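Local coordinates for protein probable manganase-dependent inorganic pyrophosphatase (Clostridium perfringens, PDB 3L2B) that probably hydrolyses inorganic pyrophosphate to phosphate, under control of a regulatory region of CBS and DRTGG domains that binds the activator diadenosine tetraphosphate, at residues K8-L20 with V222-F236. Residues are numbered along the deposited sequence; the frame is centred on the assembly and turned at random.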
loop_
_atom_site.group_PDB
_atom_site.type_symbol
_atom_site.label_atom_id
_atom_site.label_comp_id
_atom_site.label_asym_id
_atom_site.label_seq_id
_atom_site.Cartn_x
_atom_site.Cartn_y
_atom_site.Cartn_z
ATOM N N LYS A 8 23.454 27.408 -18.739
ATOM C CA LYS A 8 23.353 25.959 -18.558
ATOM C C LYS A 8 22.633 25.580 -17.237
ATOM O O LYS A 8 22.530 26.381 -16.310
ATOM C CB LYS A 8 24.763 25.324 -18.599
ATOM C CG LYS A 8 25.476 25.412 -19.966
ATOM C CD LYS A 8 26.966 25.036 -19.911
ATOM C CE LYS A 8 27.858 26.241 -19.657
ATOM N NZ LYS A 8 27.708 27.353 -20.689
ATOM N N VAL A 9 22.166 24.337 -17.159
ATOM C CA VAL A 9 21.533 23.808 -15.930
ATOM C C VAL A 9 22.396 24.071 -14.671
ATOM O O VAL A 9 21.882 24.404 -13.606
ATOM C CB VAL A 9 21.200 22.302 -16.040
ATOM C CG1 VAL A 9 20.865 21.695 -14.638
ATOM C CG2 VAL A 9 20.074 22.068 -17.023
ATOM N N GLU A 10 23.708 23.967 -14.815
ATOM C CA GLU A 10 24.640 24.162 -13.680
ATOM C C GLU A 10 24.542 25.563 -13.087
ATOM O O GLU A 10 24.892 25.767 -11.950
ATOM C CB GLU A 10 26.104 23.866 -14.072
ATOM C CG GLU A 10 26.655 24.761 -15.176
ATOM C CD GLU A 10 28.017 24.352 -15.695
ATOM O OE1 GLU A 10 28.472 23.233 -15.397
ATOM O OE2 GLU A 10 28.628 25.177 -16.416
ATOM N N ASP A 11 24.044 26.506 -13.869
ATOM C CA ASP A 11 23.884 27.895 -13.431
ATOM C C ASP A 11 22.598 28.108 -12.640
ATOM O O ASP A 11 22.406 29.147 -12.026
ATOM C CB ASP A 11 23.889 28.863 -14.637
ATOM C CG ASP A 11 25.118 28.693 -15.520
ATOM O OD1 ASP A 11 26.221 28.521 -14.960
ATOM O OD2 ASP A 11 24.986 28.708 -16.763
ATOM N N LEU A 12 21.715 27.125 -12.689
ATOM C CA LEU A 12 20.391 27.257 -12.076
ATOM C C LEU A 12 20.428 26.819 -10.631
ATOM O O LEU A 12 21.374 26.187 -10.163
ATOM C CB LEU A 12 19.336 26.437 -12.824
ATOM C CG LEU A 12 19.038 26.902 -14.245
ATOM C CD1 LEU A 12 18.209 25.883 -14.978
ATOM C CD2 LEU A 12 18.322 28.229 -14.219
ATOM N N GLU A 13 19.366 27.183 -9.935
ATOM C CA GLU A 13 19.165 26.743 -8.560
ATOM C C GLU A 13 18.700 25.313 -8.641
ATOM O O GLU A 13 17.782 25.001 -9.390
ATOM C CB GLU A 13 18.076 27.550 -7.864
ATOM C CG GLU A 13 18.236 29.051 -7.944
ATOM C CD GLU A 13 19.261 29.572 -6.976
ATOM O OE1 GLU A 13 19.038 29.395 -5.757
ATOM O OE2 GLU A 13 20.274 30.156 -7.436
ATOM N N MET A 14 19.327 24.446 -7.872
ATOM C CA MET A 14 18.818 23.104 -7.791
ATOM C C MET A 14 18.807 22.541 -6.386
ATOM O O MET A 14 19.541 22.972 -5.495
ATOM C CB MET A 14 19.541 22.182 -8.778
ATOM C CG MET A 14 21.020 22.111 -8.627
ATOM S SD MET A 14 21.738 21.054 -9.905
ATOM C CE MET A 14 21.606 22.124 -11.354
ATOM N N ASP A 15 17.916 21.573 -6.228
ATOM C CA ASP A 15 17.786 20.812 -4.999
ATOM C C ASP A 15 18.832 19.720 -5.000
ATOM O O ASP A 15 18.803 18.801 -5.829
ATOM C CB ASP A 15 16.401 20.174 -4.877
ATOM C CG ASP A 15 15.274 21.158 -5.101
ATOM O OD1 ASP A 15 15.301 22.273 -4.541
ATOM O OD2 ASP A 15 14.344 20.802 -5.845
ATOM N N LYS A 16 19.765 19.829 -4.067
ATOM C CA LYS A 16 20.709 18.761 -3.842
ATOM C C LYS A 16 19.942 17.729 -3.062
ATOM O O LYS A 16 19.456 17.998 -1.977
ATOM C CB LYS A 16 21.927 19.235 -3.058
ATOM C CG LYS A 16 22.667 20.388 -3.702
ATOM C CD LYS A 16 23.248 20.018 -5.073
ATOM C CE LYS A 16 23.723 21.269 -5.831
ATOM N NZ LYS A 16 24.357 22.311 -4.946
ATOM N N ILE A 17 19.768 16.563 -3.646
ATOM C CA ILE A 17 19.122 15.461 -2.932
ATOM C C ILE A 17 20.099 14.338 -2.930
ATOM O O ILE A 17 20.579 13.950 -3.992
ATOM C CB ILE A 17 17.871 14.913 -3.647
ATOM C CG1 ILE A 17 17.014 16.017 -4.277
ATOM C CG2 ILE A 17 17.046 14.040 -2.683
ATOM C CD1 ILE A 17 15.941 15.436 -5.185
ATOM N N ALA A 18 20.395 13.818 -1.753
ATOM C CA ALA A 18 21.192 12.593 -1.659
ATOM C C ALA A 18 20.338 11.434 -2.177
ATOM O O ALA A 18 19.260 11.196 -1.660
ATOM C CB ALA A 18 21.644 12.328 -0.203
ATOM N N PRO A 19 20.797 10.747 -3.226
ATOM C CA PRO A 19 19.996 9.654 -3.814
ATOM C C PRO A 19 19.965 8.393 -2.995
ATOM O O PRO A 19 20.847 8.148 -2.201
ATOM C CB PRO A 19 20.685 9.371 -5.149
ATOM C CG PRO A 19 22.055 9.982 -5.038
ATOM C CD PRO A 19 22.027 11.033 -3.988
ATOM N N LEU A 20 18.919 7.609 -3.207
ATOM C CA LEU A 20 18.788 6.302 -2.582
ATOM C C LEU A 20 19.634 5.248 -3.285
ATOM O O LEU A 20 19.738 5.211 -4.515
ATOM C CB LEU A 20 17.324 5.851 -2.634
ATOM C CG LEU A 20 16.350 6.723 -1.851
ATOM C CD1 LEU A 20 14.957 6.195 -1.992
ATOM C CD2 LEU A 20 16.755 6.798 -0.365
ATOM N N VAL A 222 19.012 15.905 -12.070
ATOM C CA VAL A 222 20.131 16.535 -12.749
ATOM C C VAL A 222 21.350 15.667 -12.571
ATOM O O VAL A 222 21.712 15.300 -11.447
ATOM C CB VAL A 222 20.432 17.915 -12.158
ATOM C CG1 VAL A 222 21.699 18.478 -12.763
ATOM C CG2 VAL A 222 19.203 18.853 -12.354
ATOM N N ILE A 223 21.953 15.321 -13.701
ATOM C CA ILE A 223 23.185 14.537 -13.724
ATOM C C ILE A 223 24.315 15.420 -14.288
ATOM O O ILE A 223 24.081 16.307 -15.096
ATOM C CB ILE A 223 23.048 13.204 -14.552
ATOM C CG1 ILE A 223 22.782 13.483 -16.039
ATOM C CG2 ILE A 223 21.943 12.293 -13.986
ATOM C CD1 ILE A 223 22.606 12.191 -16.889
ATOM N N ASP A 224 25.541 15.193 -13.837
ATOM C CA ASP A 224 26.655 15.999 -14.328
ATOM C C ASP A 224 27.241 15.445 -15.629
ATOM O O ASP A 224 26.694 14.506 -16.242
ATOM C CB ASP A 224 27.735 16.221 -13.245
ATOM C CG ASP A 224 28.529 14.972 -12.924
ATOM O OD1 ASP A 224 28.521 14.018 -13.728
ATOM O OD2 ASP A 224 29.128 14.936 -11.832
ATOM N N GLU A 225 28.359 16.053 -16.035
ATOM C CA GLU A 225 29.012 15.772 -17.323
ATOM C C GLU A 225 29.754 14.438 -17.308
ATOM O O GLU A 225 30.330 14.017 -18.318
ATOM C CB GLU A 225 29.966 16.910 -17.715
ATOM C CG GLU A 225 31.280 16.999 -16.889
ATOM C CD GLU A 225 31.124 17.707 -15.527
ATOM O OE1 GLU A 225 30.122 18.444 -15.321
ATOM O OE2 GLU A 225 32.014 17.508 -14.663
ATOM N N ASN A 226 29.749 13.798 -16.146
ATOM C CA ASN A 226 30.310 12.466 -15.976
ATOM C C ASN A 226 29.256 11.482 -15.470
ATOM O O ASN A 226 29.569 10.392 -14.996
ATOM C CB ASN A 226 31.507 12.541 -15.025
ATOM C CG ASN A 226 32.576 13.496 -15.523
ATOM O OD1 ASN A 226 32.863 14.520 -14.894
ATOM N ND2 ASN A 226 33.164 13.173 -16.672
ATOM N N ASN A 227 28.000 11.917 -15.578
ATOM C CA ASN A 227 26.804 11.105 -15.256
ATOM C C ASN A 227 26.518 10.774 -13.797
ATOM O O ASN A 227 25.691 9.914 -13.522
ATOM C CB ASN A 227 26.772 9.815 -16.086
ATOM C CG ASN A 227 26.384 10.074 -17.524
ATOM O OD1 ASN A 227 26.891 11.011 -18.153
ATOM N ND2 ASN A 227 25.465 9.260 -18.051
ATOM N N LYS A 228 27.178 11.449 -12.867
ATOM C CA LYS A 228 26.802 11.327 -11.445
ATOM C C LYS A 228 25.532 12.156 -11.194
ATOM O O LYS A 228 25.340 13.221 -11.781
ATOM C CB LYS A 228 27.903 11.822 -10.483
ATOM C CG LYS A 228 29.367 11.404 -10.774
ATOM C CD LYS A 228 30.348 12.493 -10.225
ATOM C CE LYS A 228 31.542 12.776 -11.170
ATOM N NZ LYS A 228 32.012 14.200 -11.100
ATOM N N VAL A 229 24.680 11.670 -10.305
ATOM C CA VAL A 229 23.476 12.397 -9.920
ATOM C C VAL A 229 23.894 13.551 -9.056
ATOM O O VAL A 229 24.478 13.359 -7.996
ATOM C CB VAL A 229 22.476 11.519 -9.134
ATOM C CG1 VAL A 229 21.371 12.371 -8.536
ATOM C CG2 VAL A 229 21.898 10.455 -10.028
ATOM N N VAL A 230 23.580 14.755 -9.514
ATOM C CA VAL A 230 24.030 15.975 -8.858
ATOM C C VAL A 230 22.905 16.700 -8.147
ATOM O O VAL A 230 23.132 17.726 -7.512
ATOM C CB VAL A 230 24.714 16.923 -9.866
ATOM C CG1 VAL A 230 24.386 18.357 -9.563
ATOM C CG2 VAL A 230 26.233 16.688 -9.846
ATOM N N GLY A 231 21.695 16.155 -8.265
ATOM C CA GLY A 231 20.510 16.747 -7.654
ATOM C C GLY A 231 19.232 16.705 -8.482
ATOM O O GLY A 231 18.986 15.810 -9.274
ATOM N N SER A 232 18.423 17.728 -8.286
ATOM C CA SER A 232 17.113 17.804 -8.915
ATOM C C SER A 232 16.759 19.259 -9.156
ATOM O O SER A 232 17.097 20.148 -8.360
ATOM C CB SER A 232 16.084 17.117 -8.032
ATOM O OG SER A 232 14.768 17.414 -8.435
ATOM N N ILE A 233 16.128 19.500 -10.290
ATOM C CA ILE A 233 15.657 20.841 -10.637
ATOM C C ILE A 233 14.126 20.838 -10.813
ATOM O O ILE A 233 13.559 19.891 -11.331
ATOM C CB ILE A 233 16.393 21.398 -11.906
ATOM C CG1 ILE A 233 15.998 22.840 -12.140
ATOM C CG2 ILE A 233 16.080 20.608 -13.147
ATOM C CD1 ILE A 233 17.048 23.652 -12.922
ATOM N N ALA A 234 13.488 21.911 -10.365
ATOM C CA ALA A 234 12.035 22.094 -10.537
ATOM C C ALA A 234 11.684 22.645 -11.921
ATOM O O ALA A 234 12.453 23.388 -12.537
ATOM C CB ALA A 234 11.463 23.013 -9.449
ATOM N N ARG A 235 10.516 22.250 -12.395
ATOM C CA ARG A 235 9.955 22.760 -13.657
ATOM C C ARG A 235 9.792 24.253 -13.506
ATOM O O ARG A 235 9.258 24.719 -12.514
ATOM C CB ARG A 235 8.606 22.091 -13.957
ATOM C CG ARG A 235 7.933 22.494 -15.268
ATOM C CD ARG A 235 6.922 21.416 -15.746
ATOM N NE ARG A 235 5.704 21.993 -16.309
ATOM C CZ ARG A 235 5.583 22.472 -17.547
ATOM N NH1 ARG A 235 6.609 22.452 -18.386
ATOM N NH2 ARG A 235 4.425 22.986 -17.945
ATOM N N PHE A 236 10.283 25.005 -14.474
ATOM C CA PHE A 236 10.331 26.478 -14.312
ATOM C C PHE A 236 8.943 27.094 -14.300
ATOM O O PHE A 236 8.779 28.192 -13.775
ATOM C CB PHE A 236 11.165 27.157 -15.397
ATOM C CG PHE A 236 12.485 26.506 -15.622
ATOM C CD1 PHE A 236 13.308 26.184 -14.549
ATOM C CD2 PHE A 236 12.900 26.188 -16.907
ATOM C CE1 PHE A 236 14.513 25.566 -14.760
ATOM C CE2 PHE A 236 14.109 25.563 -17.121
ATOM C CZ PHE A 236 14.915 25.254 -16.056
HETATM O O HOH W 1 14.863 23.654 -8.663
#
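Asp15 and Ser232 form a single antiparallel hydrogen-bonded bridge, by which segment 8-20 runs briefly alongside strand 229-234, an edge strand, within this chain, of the second CBS domain's sheet. The amide of Asp15 donates to Ser232 O (N-O 2.7 Å), and Ser232 N returns a bond to Asp15 O, bent to 137° at the hydrogen. Close by, Gly231 CA lies 3.2 Å from Asp15 O; Val230 and Gly231 both face Val222, a classic beta bulge. Two residues further along on each segment, a water donates to Glu13 O and accepts from Ala234 N.

Apolar side chains extend the contact to both sides of the bridge. Met14, its CG wedged between backbone N and carbonyl carbon (chi1 57°), sends its chain across Val222 at about a right angle, and SD rests 3.8 Å from both Val222 CG1 and Val230 CG1. Val9 meets Val222 tip to tip. Leu12 CD1 packs tightly on Ile233 CD1 (3.2 Å) and also approaches Phe236 CZ obliquely. Toward strand 40-44, Ile17 CD1 presses on Ser232 CB (3.3 Å), while Pro19 CG reaches Val229 CG1.

Val9 also packs on Val208 of helix 205-215 and Ile17 on Ile41, so the loop before helix 26-35 joins the two CBS motifs of a Bateman module. The side chain of Ser232 lies about 8 Å from the bound diadenosine tetraphosphate. With few polar links, one reciprocal pair of backbone bonds fixes the register at Asp15 and Ser232, and the rest of the contact is mainly hydrophobic packing.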